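Local coordinates for amino Transferase (Eubacterium rectale, PDB 3ELE), which probably transfers amino groups between amino acids and 2-oxo acids with pyridoxal-5'-phosphate as cofactor, as other class I and II aminotransferases do, at residues T95-D100 / Y259-D264; L112-R117 / A274-A279; K196-L201 / K235-T240; P211-A216 / E265-A270. All coordinates share one frame; numbering follows the deposited sequence.

How the contacts relate
All four contacts lie around the mixed seven-stranded sheet of the aminotransferase fold. Contacts 1, 2 and 3 are buried, contact 1 with an exposed polar rim; contact 4 is only partly buried. Contact 2 is the helix-on-helix case, small apolar groups between helices 108-119 and 269-282. Contact 4, with aromatic rings and a proline, involves the approach to helix 269-282; both contacts 2 and 4 touch the second subunit. The two segments of contacts 1 and 3 touch no other chain: the first pairs an aromatic-aliphatic patch with a water bridge, the second sets a tyrosine against helix 191-208. Polar links join neighbours, Tyr-237 to Ile-212 and Asn-239 to Tyr-267 between contacts 3 and 4, His-96 to Glu-265 between 1 and 4.

Contact 1. Residues T95-D100 / Y259-D264; sequences THFNAD and YVLVPD
Leu-261 lays its CD1 methyl over the middle of the Phe-97 ring, 3.9 Å from the ring centroid and only 9° off the normal, a CH-pi contact by position. Its second methyl reaches the far end of the ring, Leu-261 CD2 lying 3.7 Å from Phe-97 CZ. With CG anti to the backbone N (chi1 175°), and chi2 setting the two methyls, Leu-261 brings both branches to the ring. Pro-263 meets the ring differently, at the edge and near its plane, with CB 4.1 Å from Phe-97 CE1. This buried patch joins the loop between helix 79-93 and strand 102-105 to the end of strand 258-261, the antiparallel neighbour of 102-105 in the large mixed sheet; Phe-232 and Thr-234 also touch the Phe-97 side chain. Were Phe-97 replaced by an alanine, the methyls of Leu-261 and the flank of Pro-263 would probably face a gap. On the exposed side the fit is looser. Asn-98 ND2 and Asp-264 OD2 stand 4.5 Å apart, and a water spans the segments instead, donating to Asn-98 OD1 at 2.7 Å and to Asp-264 OD1 at 3.1 Å. Asp-264 OD1 also accepts a hydrogen bond from Asn-101 ND2.

Contact 2. Residues L112-R117 / A274-A279; sequences LSICFR and AAVCGA
Ile-114 presses its CG2 branch against Val-276, and the two methyls, Ile-114 CG2 and Val-276 CG1, are 3.5 Å apart, tighter than usual for carbons. The two side chains cross at about a right angle. Both torsions prepare the contact: Ile-114 CG2 and Val-276 CG1 are each anti to their own backbone N. The same Ile-114 methyl also lies 3.5 Å from Val-276 O, and 4.0 Å from Ala-279 CB. Ala-279, with only a CB to place there, is consistent with the close approach: CB points at helix 108-119 and lies 3.4 Å from Ile-114 O. One turn after Ile-114 on helix 108-119, Arg-117 contributes its aliphatic part, with CG 3.8 Å from Ala-279 CB, before the chain bends at chi2 (53°). Its guanidinium end makes a weak hydrogen bond from NH2 to Ala-143 O of the second subunit. The local axes come within 8.4 Å, with 118° between their N-to-C directions, and the nearest CA atoms, of Ile-114 and Ala-279, are 5.2 Å apart. Helices 108-119 and 269-282 thus meet beside the large sheet: Tyr-103 of strand 102-105 touches both Ile-114 and Val-276, while Cys-115 packs on Leu-241 and Cys-243 of strand 240-245.

Contact 3. Residues K196-L201 / K235-T240; sequences KLSDLL and KYYDNT
Tyr-237 runs alongside helix 191-208 from Ser-198 to Leu-201, one turn of the helix. At its root, Tyr-237 CB lies 3.5 Å from Ser-198 OG. CG, anti to the backbone N (chi1 -168°), directs the ring along the helix. Tyr-237 CD1 is 3.6 Å from Ser-198 O, and CE1 sits between that oxygen and the CB of Leu-201; both residues approach the ring obliquely. Further out, Tyr-237 CZ is 3.7 Å from Leu-201 CB, and the phenol oxygen OH comes within 3.5 Å of the same carbon. The polar tip is held elsewhere, by a hydrogen bond to Ile-212 O at the approach to strand 213-217 and a weak one with Ser-205 OG. Tyr-236 adds its carbonyl O, 3.4 Å from Ser-198 CB. At the edge of the Tyr-237 ring and in its plane, Thr-240 OG1 donates to Tyr-237 O over 2.8 Å, from above the carbonyl plane. Without the phenol, as with an alanine at this position, Ile-212 O is likely to lose its partner and a gap to open beside Ser-198 and Leu-201. The hydroxyls of Ser-198 and Tyr-237 are engaged by the carbonyls of Ile-194 and Ile-212, and across the segments the contact is van der Waals in kind.

Contact 4. Residues P211-A216 / E265-A270; sequences PIFIIA and EVYDKA
Phe-213 and Tyr-267 form the aromatic part of this contact. Phe-213 CZ comes to 3.6 Å from Tyr-267 CE1, which lies at the edge of the phenylalanine ring and in its plane. The ring planes stand at 78° and the centroids are 6.0 Å apart, so the pair meets rim to rim, with neither ring over the face of the other. Tyr-267 CG sits between the backbone N and the carbonyl carbon (chi1 77°), a crowded position that turns its ring across the direction of Phe-213. Over one face of the tyrosine, Asp-268 CB lies 3.5 Å above the plane of the Tyr-267 ring, offset toward its rim.

The aliphatic contacts flank this pair. Pro-211 CG touches the base of the tyrosine, 4.0 Å from Tyr-267 CB, the two side chains crossing at about a right angle. Val-266 reaches another part of the Phe-213 edge, with CG1 4.2 Å from Phe-213 CE2. Leu-272 of helix 269-282 also packs on Phe-213, Val-266 and Tyr-267, while Val-3 and Val-4 of the second subunit touch Pro-211, Phe-213 and Tyr-267.

Polar bonds fix the segment 265-270 from outside the apolar patch. Tyr-267 OH is hydrogen-bonded to Glu-271 OE2, and its backbone N to Asn-239 OD1. Asp-268 is the N-cap of helix 269-282, its OD1 accepting from Glu-271 N. Thus the turn leading into the capped helix 269-282 packs on Pro-211 and Phe-213, where the chain enters strand 213-217, an inner strand of the mixed sheet of the aminotransferase fold.

Contact 1. Residues T95-D100 / Y259-D264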
loop_
_atom_site.group_PDB
_atom_site.type_symbol
_atom_site.label_atom_id
_atom_site.label_comp_id
_atom_site.label_asym_id
_atom_site.label_seq_id
_atom_site.Cartn_x
_atom_site.Cartn_y
_atom_site.Cartn_z
ATOM N N THR A 95 -5.017 -25.507 13.535
ATOM C CA THR A 95 -3.779 -25.330 12.813
ATOM C C THR A 95 -2.635 -25.153 13.851
ATOM O O THR A 95 -2.889 -25.164 15.077
ATOM C CB THR A 95 -3.905 -24.129 11.842
ATOM O OG1 THR A 95 -4.421 -22.987 12.549
ATOM C CG2 THR A 95 -4.846 -24.472 10.730
ATOM N N HIS A 96 -1.398 -25.018 13.356
ATOM C CA HIS A 96 -0.187 -24.888 14.204
ATOM C C HIS A 96 0.739 -23.761 13.721
ATOM O O HIS A 96 1.976 -23.907 13.705
ATOM C CB HIS A 96 0.565 -26.241 14.272
ATOM C CG HIS A 96 0.909 -26.802 12.928
ATOM N ND1 HIS A 96 0.043 -27.612 12.227
ATOM C CD2 HIS A 96 1.997 -26.634 12.136
ATOM C CE1 HIS A 96 0.591 -27.936 11.067
ATOM N NE2 HIS A 96 1.773 -27.347 10.985
ATOM N N PHE A 97 0.135 -22.621 13.371
ATOM C CA PHE A 97 0.893 -21.459 12.910
ATOM C C PHE A 97 1.591 -20.753 14.078
ATOM O O PHE A 97 1.202 -20.894 15.238
ATOM C CB PHE A 97 -0.008 -20.407 12.226
ATOM C CG PHE A 97 -0.822 -20.940 11.097
ATOM C CD1 PHE A 97 -0.194 -21.483 9.983
ATOM C CD2 PHE A 97 -2.220 -20.880 11.123
ATOM C CE1 PHE A 97 -0.927 -21.980 8.936
ATOM C CE2 PHE A 97 -2.973 -21.366 10.060
ATOM C CZ PHE A 97 -2.317 -21.916 8.966
ATOM N N ASN A 98 2.644 -20.012 13.740
ATOM C CA ASN A 98 3.331 -19.125 14.684
ATOM C C ASN A 98 3.357 -17.729 14.053
ATOM O O ASN A 98 2.930 -17.567 12.913
ATOM C CB ASN A 98 4.719 -19.683 15.074
ATOM C CG ASN A 98 5.664 -19.817 13.904
ATOM O OD1 ASN A 98 5.838 -18.892 13.104
ATOM N ND2 ASN A 98 6.326 -20.966 13.819
ATOM N N ALA A 99 3.857 -16.735 14.782
ATOM C CA ALA A 99 3.940 -15.342 14.283
ATOM C C ALA A 99 4.611 -15.241 12.890
ATOM O O ALA A 99 4.143 -14.506 12.000
ATOM C CB ALA A 99 4.698 -14.469 15.284
ATOM N N ASP A 100 5.666 -16.026 12.685
ATOM C CA ASP A 100 6.435 -15.997 11.431
ATOM C C ASP A 100 5.748 -16.586 10.189
ATOM O O ASP A 100 6.335 -16.564 9.116
ATOM C CB ASP A 100 7.824 -16.634 11.632
ATOM C CG ASP A 100 8.685 -15.860 12.614
ATOM O OD1 ASP A 100 8.490 -14.636 12.767
ATOM O OD2 ASP A 100 9.576 -16.474 13.230
ATOM N N TYR A 259 -3.681 -9.515 5.901
ATOM C CA TYR A 259 -2.473 -10.322 5.926
ATOM C C TYR A 259 -2.405 -11.336 4.813
ATOM O O TYR A 259 -3.396 -11.570 4.105
ATOM C CB TYR A 259 -2.302 -11.047 7.283
ATOM C CG TYR A 259 -3.400 -12.035 7.683
ATOM C CD1 TYR A 259 -3.485 -13.316 7.095
ATOM C CD2 TYR A 259 -4.322 -11.719 8.690
ATOM C CE1 TYR A 259 -4.472 -14.234 7.470
ATOM C CE2 TYR A 259 -5.310 -12.651 9.087
ATOM C CZ TYR A 259 -5.369 -13.903 8.468
ATOM O OH TYR A 259 -6.332 -14.819 8.828
ATOM N N VAL A 260 -1.194 -11.876 4.666
ATOM C CA VAL A 260 -0.877 -13.017 3.831
ATOM C C VAL A 260 -0.353 -14.066 4.835
ATOM O O VAL A 260 0.565 -13.789 5.627
ATOM C CB VAL A 260 0.185 -12.743 2.759
ATOM C CG1 VAL A 260 0.562 -14.057 2.044
ATOM C CG2 VAL A 260 -0.339 -11.711 1.732
ATOM N N LEU A 261 -0.942 -15.255 4.792
ATOM C CA LEU A 261 -0.565 -16.352 5.668
ATOM C C LEU A 261 0.225 -17.337 4.821
ATOM O O LEU A 261 -0.293 -17.813 3.797
ATOM C CB LEU A 261 -1.826 -16.992 6.231
ATOM C CG LEU A 261 -1.762 -18.244 7.090
ATOM C CD1 LEU A 261 -0.872 -18.065 8.285
ATOM C CD2 LEU A 261 -3.193 -18.607 7.483
ATOM N N VAL A 262 1.472 -17.605 5.225
ATOM C CA VAL A 262 2.388 -18.548 4.523
ATOM C C VAL A 262 2.666 -19.777 5.444
ATOM O O VAL A 262 3.570 -19.714 6.285
ATOM C CB VAL A 262 3.718 -17.861 4.110
ATOM C CG1 VAL A 262 4.608 -18.821 3.308
ATOM C CG2 VAL A 262 3.457 -16.612 3.268
ATOM N N PRO A 263 1.918 -20.898 5.279
ATOM C CA PRO A 263 2.148 -22.103 6.121
ATOM C C PRO A 263 3.547 -22.705 6.004
ATOM O O PRO A 263 4.212 -22.515 4.993
ATOM C CB PRO A 263 1.103 -23.113 5.595
ATOM C CG PRO A 263 0.099 -22.290 4.887
ATOM C CD PRO A 263 0.828 -21.136 4.319
ATOM N N ASP A 264 3.969 -23.428 7.036
ATOM C CA ASP A 264 5.242 -24.140 7.016
ATOM C C ASP A 264 5.229 -25.286 5.996
ATOM O O ASP A 264 6.276 -25.599 5.441
ATOM C CB ASP A 264 5.637 -24.682 8.415
ATOM C CG ASP A 264 6.157 -23.600 9.364
ATOM O OD1 ASP A 264 6.196 -22.396 9.021
ATOM O OD2 ASP A 264 6.544 -23.979 10.492
HETATM O O HOH W 1 6.966 -20.087 10.999
#

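Contact 2. Residues L112-R117 / A274-A279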
loop_
_atom_site.group_PDB
_atom_site.type_symbol
_atom_site.label_atom_id
_atom_site.label_comp_id
_atom_site.label_asym_id
_atom_site.label_seq_id
_atom_site.Cartn_x
_atom_site.Cartn_y
_atom_site.Cartn_z
ATOM N N LEU A 112 -3.320 -9.964 -2.185
ATOM C CA LEU A 112 -3.417 -10.604 -3.528
ATOM C C LEU A 112 -2.283 -10.156 -4.437
ATOM O O LEU A 112 -1.615 -11.004 -5.045
ATOM C CB LEU A 112 -4.773 -10.297 -4.172
ATOM C CG LEU A 112 -5.980 -10.940 -3.466
ATOM C CD1 LEU A 112 -7.286 -10.314 -3.932
ATOM C CD2 LEU A 112 -5.990 -12.454 -3.660
ATOM N N SER A 113 -2.029 -8.836 -4.472
ATOM C CA SER A 113 -0.951 -8.255 -5.290
ATOM C C SER A 113 0.399 -8.891 -4.945
ATOM O O SER A 113 1.119 -9.353 -5.853
ATOM C CB SER A 113 -0.903 -6.728 -5.136
ATOM O OG SER A 113 -2.093 -6.128 -5.635
ATOM N N ILE A 114 0.700 -8.964 -3.643
ATOM C CA ILE A 114 1.924 -9.617 -3.120
ATOM C C ILE A 114 2.040 -11.064 -3.588
ATOM O O ILE A 114 3.115 -11.477 -4.004
ATOM C CB ILE A 114 1.973 -9.585 -1.549
ATOM C CG1 ILE A 114 2.282 -8.177 -1.061
ATOM C CG2 ILE A 114 3.032 -10.520 -0.998
ATOM C CD1 ILE A 114 2.032 -7.986 0.398
ATOM N N CYS A 115 0.939 -11.826 -3.518
ATOM C CA CYS A 115 0.936 -13.244 -3.957
ATOM C C CYS A 115 1.239 -13.427 -5.450
ATOM O O CYS A 115 2.071 -14.255 -5.805
ATOM C CB CYS A 115 -0.368 -13.960 -3.588
ATOM S SG CYS A 115 -0.567 -14.227 -1.804
ATOM N N PHE A 116 0.583 -12.652 -6.308
ATOM C CA PHE A 116 0.823 -12.764 -7.755
ATOM C C PHE A 116 2.217 -12.253 -8.115
ATOM O O PHE A 116 2.925 -12.877 -8.932
ATOM C CB PHE A 116 -0.241 -12.054 -8.580
ATOM C CG PHE A 116 -1.652 -12.506 -8.293
ATOM C CD1 PHE A 116 -2.004 -13.855 -8.374
ATOM C CD2 PHE A 116 -2.651 -11.567 -8.000
ATOM C CE1 PHE A 116 -3.337 -14.271 -8.123
ATOM C CE2 PHE A 116 -3.970 -11.964 -7.761
ATOM C CZ PHE A 116 -4.318 -13.317 -7.818
ATOM N N ARG A 117 2.627 -11.152 -7.474
ATOM C CA ARG A 117 3.969 -10.586 -7.665
ATOM C C ARG A 117 5.075 -11.566 -7.226
ATOM O O ARG A 117 6.058 -11.754 -7.937
ATOM C CB ARG A 117 4.089 -9.251 -6.927
ATOM C CG ARG A 117 5.352 -8.440 -7.187
ATOM C CD ARG A 117 5.619 -8.213 -8.673
ATOM N NE ARG A 117 6.706 -7.258 -8.906
ATOM C CZ ARG A 117 6.586 -5.934 -9.047
ATOM N NH1 ARG A 117 5.408 -5.334 -9.023
ATOM N NH2 ARG A 117 7.672 -5.198 -9.258
ATOM N N ALA A 274 10.197 -15.252 1.849
ATOM C CA ALA A 274 11.156 -14.250 1.372
ATOM C C ALA A 274 10.569 -13.520 0.163
ATOM O O ALA A 274 10.574 -12.289 0.154
ATOM C CB ALA A 274 12.524 -14.894 1.031
ATOM N N ALA A 275 9.991 -14.259 -0.801
ATOM C CA ALA A 275 9.381 -13.653 -2.017
ATOM C C ALA A 275 8.154 -12.774 -1.684
ATOM O O ALA A 275 7.911 -11.764 -2.331
ATOM C CB ALA A 275 9.019 -14.716 -3.028
ATOM N N VAL A 276 7.390 -13.186 -0.679
ATOM C CA VAL A 276 6.269 -12.396 -0.153
ATOM C C VAL A 276 6.805 -11.059 0.379
ATOM O O VAL A 276 6.377 -10.024 -0.106
ATOM C CB VAL A 276 5.447 -13.203 0.866
ATOM C CG1 VAL A 276 4.429 -12.302 1.652
ATOM C CG2 VAL A 276 4.730 -14.355 0.123
ATOM N N CYS A 277 7.773 -11.081 1.305
ATOM C CA CYS A 277 8.455 -9.844 1.781
ATOM C C CYS A 277 9.026 -8.975 0.645
ATOM O O CYS A 277 8.819 -7.755 0.629
ATOM C CB CYS A 277 9.577 -10.166 2.769
ATOM S SG CYS A 277 8.992 -10.955 4.285
ATOM N N GLY A 278 9.724 -9.601 -0.296
ATOM C CA GLY A 278 10.258 -8.903 -1.459
ATOM C C GLY A 278 9.200 -8.261 -2.353
ATOM O O GLY A 278 9.400 -7.159 -2.836
ATOM N N ALA A 279 8.085 -8.964 -2.562
ATOM C CA ALA A 279 6.965 -8.456 -3.348
ATOM C C ALA A 279 6.349 -7.233 -2.656
ATOM O O ALA A 279 6.095 -6.220 -3.311
ATOM C CB ALA A 279 5.920 -9.555 -3.587
#

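Contact 3. Residues K196-L201 / K235-T240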
loop_
_atom_site.group_PDB
_atom_site.type_symbol
_atom_site.label_atom_id
_atom_site.label_comp_id
_atom_site.label_asym_id
_atom_site.label_seq_id
_atom_site.Cartn_x
_atom_site.Cartn_y
_atom_site.Cartn_z
ATOM N N LYS A 196 -11.654 -32.255 -3.355
ATOM C CA LYS A 196 -11.480 -32.593 -4.798
ATOM C C LYS A 196 -10.481 -31.651 -5.476
ATOM O O LYS A 196 -9.662 -32.098 -6.272
ATOM C CB LYS A 196 -12.804 -32.575 -5.579
ATOM C CG LYS A 196 -13.768 -33.696 -5.224
ATOM C CD LYS A 196 -15.014 -33.746 -6.149
ATOM C CE LYS A 196 -14.639 -34.236 -7.580
ATOM N NZ LYS A 196 -15.795 -34.636 -8.456
ATOM N N LEU A 197 -10.574 -30.355 -5.147
ATOM C CA LEU A 197 -9.654 -29.315 -5.635
ATOM C C LEU A 197 -8.240 -29.628 -5.212
ATOM O O LEU A 197 -7.323 -29.580 -6.032
ATOM C CB LEU A 197 -10.018 -27.931 -5.068
ATOM C CG LEU A 197 -9.160 -26.734 -5.499
ATOM C CD1 LEU A 197 -9.398 -26.462 -6.951
ATOM C CD2 LEU A 197 -9.490 -25.510 -4.646
ATOM N N SER A 198 -8.076 -29.944 -3.925
ATOM C CA SER A 198 -6.769 -30.269 -3.368
ATOM C C SER A 198 -6.169 -31.507 -4.025
ATOM O O SER A 198 -5.012 -31.474 -4.400
ATOM C CB SER A 198 -6.852 -30.416 -1.864
ATOM O OG SER A 198 -7.363 -29.209 -1.315
ATOM N N ASP A 199 -6.974 -32.548 -4.226
ATOM C CA ASP A 199 -6.499 -33.768 -4.916
ATOM C C ASP A 199 -6.106 -33.507 -6.373
ATOM O O ASP A 199 -5.088 -34.011 -6.828
ATOM C CB ASP A 199 -7.545 -34.893 -4.878
ATOM C CG ASP A 199 -7.851 -35.386 -3.463
ATOM O OD1 ASP A 199 -7.021 -35.206 -2.536
ATOM O OD2 ASP A 199 -8.939 -35.974 -3.292
ATOM N N LEU A 200 -6.911 -32.720 -7.081
ATOM C CA LEU A 200 -6.660 -32.362 -8.481
ATOM C C LEU A 200 -5.350 -31.590 -8.635
ATOM O O LEU A 200 -4.514 -31.945 -9.465
ATOM C CB LEU A 200 -7.829 -31.534 -9.056
ATOM C CG LEU A 200 -7.738 -31.017 -10.506
ATOM C CD1 LEU A 200 -7.582 -32.154 -11.523
ATOM C CD2 LEU A 200 -8.965 -30.141 -10.801
ATOM N N LEU A 201 -5.184 -30.544 -7.831
ATOM C CA LEU A 201 -3.990 -29.693 -7.885
ATOM C C LEU A 201 -2.722 -30.402 -7.440
ATOM O O LEU A 201 -1.657 -30.192 -8.047
ATOM C CB LEU A 201 -4.217 -28.383 -7.119
ATOM C CG LEU A 201 -5.323 -27.454 -7.643
ATOM C CD1 LEU A 201 -5.245 -26.122 -6.878
ATOM C CD2 LEU A 201 -5.220 -27.212 -9.128
ATOM N N LYS A 235 -5.296 -26.736 5.755
ATOM C CA LYS A 235 -5.403 -28.083 6.303
ATOM C C LYS A 235 -5.617 -29.169 5.258
ATOM O O LYS A 235 -5.388 -30.341 5.561
ATOM C CB LYS A 235 -6.546 -28.166 7.311
ATOM C CG LYS A 235 -6.403 -27.187 8.468
ATOM C CD LYS A 235 -7.068 -27.725 9.761
ATOM C CE LYS A 235 -8.537 -28.007 9.605
ATOM N NZ LYS A 235 -9.165 -28.337 10.922
ATOM N N TYR A 236 -6.095 -28.780 4.072
ATOM C CA TYR A 236 -6.413 -29.693 2.962
ATOM C C TYR A 236 -5.372 -29.715 1.837
ATOM O O TYR A 236 -5.253 -30.711 1.118
ATOM C CB TYR A 236 -7.786 -29.296 2.392
ATOM C CG TYR A 236 -8.910 -29.439 3.402
ATOM C CD1 TYR A 236 -9.237 -28.386 4.275
ATOM C CD2 TYR A 236 -9.640 -30.639 3.505
ATOM C CE1 TYR A 236 -10.265 -28.515 5.225
ATOM C CE2 TYR A 236 -10.666 -30.783 4.457
ATOM C CZ TYR A 236 -10.973 -29.717 5.307
ATOM O OH TYR A 236 -11.966 -29.859 6.241
ATOM N N TYR A 237 -4.657 -28.601 1.664
ATOM C CA TYR A 237 -3.682 -28.442 0.622
ATOM C C TYR A 237 -2.449 -27.721 1.189
ATOM O O TYR A 237 -2.556 -26.638 1.773
ATOM C CB TYR A 237 -4.322 -27.667 -0.539
ATOM C CG TYR A 237 -3.497 -27.695 -1.806
ATOM C CD1 TYR A 237 -3.327 -28.886 -2.514
ATOM C CD2 TYR A 237 -2.914 -26.537 -2.320
ATOM C CE1 TYR A 237 -2.568 -28.940 -3.690
ATOM C CE2 TYR A 237 -2.138 -26.586 -3.506
ATOM C CZ TYR A 237 -1.979 -27.786 -4.182
ATOM O OH TYR A 237 -1.232 -27.849 -5.333
ATOM N N ASP A 238 -1.286 -28.339 1.018
ATOM C CA ASP A 238 -0.040 -27.809 1.576
ATOM C C ASP A 238 0.341 -26.441 1.001
ATOM O O ASP A 238 0.504 -25.483 1.759
ATOM C CB ASP A 238 1.094 -28.828 1.412
ATOM C CG ASP A 238 0.989 -30.003 2.374
ATOM O OD1 ASP A 238 0.200 -29.979 3.349
ATOM O OD2 ASP A 238 1.738 -30.961 2.159
ATOM N N ASN A 239 0.393 -26.352 -0.325
ATOM C CA ASN A 239 0.737 -25.103 -1.047
ATOM C C ASN A 239 -0.460 -24.155 -1.172
ATOM O O ASN A 239 -1.012 -23.946 -2.229
ATOM C CB ASN A 239 1.382 -25.439 -2.404
ATOM C CG ASN A 239 2.747 -26.090 -2.248
ATOM O OD1 ASN A 239 3.606 -25.564 -1.560
ATOM N ND2 ASN A 239 2.950 -27.226 -2.898
ATOM N N THR A 240 -0.830 -23.565 -0.045
ATOM C CA THR A 240 -1.942 -22.633 0.043
ATOM C C THR A 240 -1.427 -21.359 0.673
ATOM O O THR A 240 -0.739 -21.418 1.698
ATOM C CB THR A 240 -3.043 -23.203 0.929
ATOM O OG1 THR A 240 -3.494 -24.439 0.385
ATOM C CG2 THR A 240 -4.264 -22.210 1.119
#

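Contact 4. Residues P211-A216 / E265-A270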
loop_
_atom_site.group_PDB
_atom_site.type_symbol
_atom_site.label_atom_id
_atom_site.label_comp_id
_atom_site.label_asym_id
_atom_site.label_seq_id
_atom_site.Cartn_x
_atom_site.Cartn_y
_atom_site.Cartn_z
ATOM N N PRO A 211 4.799 -26.805 -8.006
ATOM C CA PRO A 211 3.608 -26.501 -7.215
ATOM C C PRO A 211 2.605 -25.545 -7.864
ATOM O O PRO A 211 3.011 -24.533 -8.422
ATOM C CB PRO A 211 4.185 -25.830 -5.963
ATOM C CG PRO A 211 5.572 -26.343 -5.865
ATOM C CD PRO A 211 6.022 -26.397 -7.284
ATOM N N ILE A 212 1.319 -25.898 -7.815
ATOM C CA ILE A 212 0.228 -25.011 -8.256
ATOM C C ILE A 212 -0.346 -24.559 -6.926
ATOM O O ILE A 212 -0.889 -25.373 -6.172
ATOM C CB ILE A 212 -0.854 -25.719 -9.088
ATOM C CG1 ILE A 212 -0.263 -26.338 -10.356
ATOM C CG2 ILE A 212 -1.980 -24.730 -9.470
ATOM C CD1 ILE A 212 -1.205 -27.277 -11.078
ATOM N N PHE A 213 -0.204 -23.277 -6.620
ATOM C CA PHE A 213 -0.737 -22.736 -5.371
ATOM C C PHE A 213 -2.231 -22.533 -5.380
ATOM O O PHE A 213 -2.823 -22.366 -6.432
ATOM C CB PHE A 213 -0.049 -21.415 -5.007
ATOM C CG PHE A 213 1.312 -21.621 -4.493
ATOM C CD1 PHE A 213 2.387 -21.784 -5.374
ATOM C CD2 PHE A 213 1.525 -21.759 -3.119
ATOM C CE1 PHE A 213 3.657 -22.045 -4.882
ATOM C CE2 PHE A 213 2.783 -22.014 -2.622
ATOM C CZ PHE A 213 3.845 -22.153 -3.497
ATOM N N ILE A 214 -2.833 -22.622 -4.196
ATOM C CA ILE A 214 -4.202 -22.172 -3.972
ATOM C C ILE A 214 -3.970 -20.780 -3.374
ATOM O O ILE A 214 -3.190 -20.642 -2.441
ATOM C CB ILE A 214 -4.998 -23.024 -2.958
ATOM C CG1 ILE A 214 -5.455 -24.334 -3.581
ATOM C CG2 ILE A 214 -6.276 -22.279 -2.458
ATOM C CD1 ILE A 214 -6.249 -25.273 -2.605
ATOM N N ILE A 215 -4.578 -19.755 -3.966
ATOM C CA ILE A 215 -4.555 -18.394 -3.428
ATOM C C ILE A 215 -5.970 -18.229 -2.921
ATOM O O ILE A 215 -6.882 -18.105 -3.727
ATOM C CB ILE A 215 -4.159 -17.326 -4.483
ATOM C CG1 ILE A 215 -2.776 -17.619 -5.051
ATOM C CG2 ILE A 215 -4.178 -15.923 -3.897
ATOM C CD1 ILE A 215 -2.800 -18.470 -6.308
ATOM N N ALA A 216 -6.142 -18.283 -1.590
ATOM C CA ALA A 216 -7.432 -18.212 -0.925
ATOM C C ALA A 216 -7.754 -16.785 -0.520
ATOM O O ALA A 216 -7.166 -16.266 0.432
ATOM C CB ALA A 216 -7.451 -19.138 0.322
ATOM N N GLU A 265 4.046 -25.844 5.702
ATOM C CA GLU A 265 3.901 -26.996 4.799
ATOM C C GLU A 265 3.971 -26.672 3.317
ATOM O O GLU A 265 3.871 -27.578 2.510
ATOM C CB GLU A 265 2.636 -27.826 5.114
ATOM C CG GLU A 265 2.655 -28.506 6.499
ATOM C CD GLU A 265 2.530 -27.537 7.663
ATOM O OE1 GLU A 265 1.890 -26.479 7.504
ATOM O OE2 GLU A 265 3.068 -27.823 8.741
ATOM N N VAL A 266 4.127 -25.402 2.941
ATOM C CA VAL A 266 4.398 -25.042 1.544
ATOM C C VAL A 266 5.761 -25.655 1.186
ATOM O O VAL A 266 6.566 -25.918 2.098
ATOM C CB VAL A 266 4.386 -23.512 1.266
ATOM C CG1 VAL A 266 2.983 -22.954 1.442
ATOM C CG2 VAL A 266 5.394 -22.747 2.141
ATOM N N TYR A 267 5.991 -25.889 -0.111
ATOM C CA TYR A 267 7.215 -26.533 -0.658
ATOM C C TYR A 267 8.528 -26.055 0.008
ATOM O O TYR A 267 9.414 -26.861 0.278
ATOM C CB TYR A 267 7.284 -26.363 -2.216
ATOM C CG TYR A 267 7.732 -24.974 -2.624
ATOM C CD1 TYR A 267 6.899 -23.844 -2.412
ATOM C CD2 TYR A 267 9.023 -24.751 -3.098
ATOM C CE1 TYR A 267 7.344 -22.550 -2.714
ATOM C CE2 TYR A 267 9.464 -23.461 -3.404
ATOM C CZ TYR A 267 8.609 -22.364 -3.211
ATOM O OH TYR A 267 9.027 -21.089 -3.517
ATOM N N ASP A 268 8.618 -24.746 0.275
ATOM C CA ASP A 268 9.785 -24.106 0.906
ATOM C C ASP A 268 9.299 -22.773 1.529
ATOM O O ASP A 268 9.270 -21.748 0.858
ATOM C CB ASP A 268 10.910 -23.905 -0.145
ATOM C CG ASP A 268 12.255 -23.499 0.467
ATOM O OD1 ASP A 268 12.317 -22.848 1.532
ATOM O OD2 ASP A 268 13.284 -23.845 -0.150
ATOM N N LYS A 269 8.885 -22.821 2.799
ATOM C CA LYS A 269 8.375 -21.643 3.521
ATOM C C LYS A 269 9.352 -20.496 3.557
ATOM O O LYS A 269 8.967 -19.374 3.263
ATOM C CB LYS A 269 7.918 -22.006 4.943
ATOM C CG LYS A 269 7.177 -20.887 5.685
ATOM C CD LYS A 269 8.072 -20.038 6.569
ATOM C CE LYS A 269 7.326 -18.872 7.126
ATOM N NZ LYS A 269 8.249 -18.013 7.915
ATOM N N ALA A 270 10.615 -20.771 3.894
ATOM C CA ALA A 270 11.632 -19.720 3.956
ATOM C C ALA A 270 11.724 -18.969 2.617
ATOM O O ALA A 270 11.696 -17.729 2.589
ATOM C CB ALA A 270 12.980 -20.293 4.374
#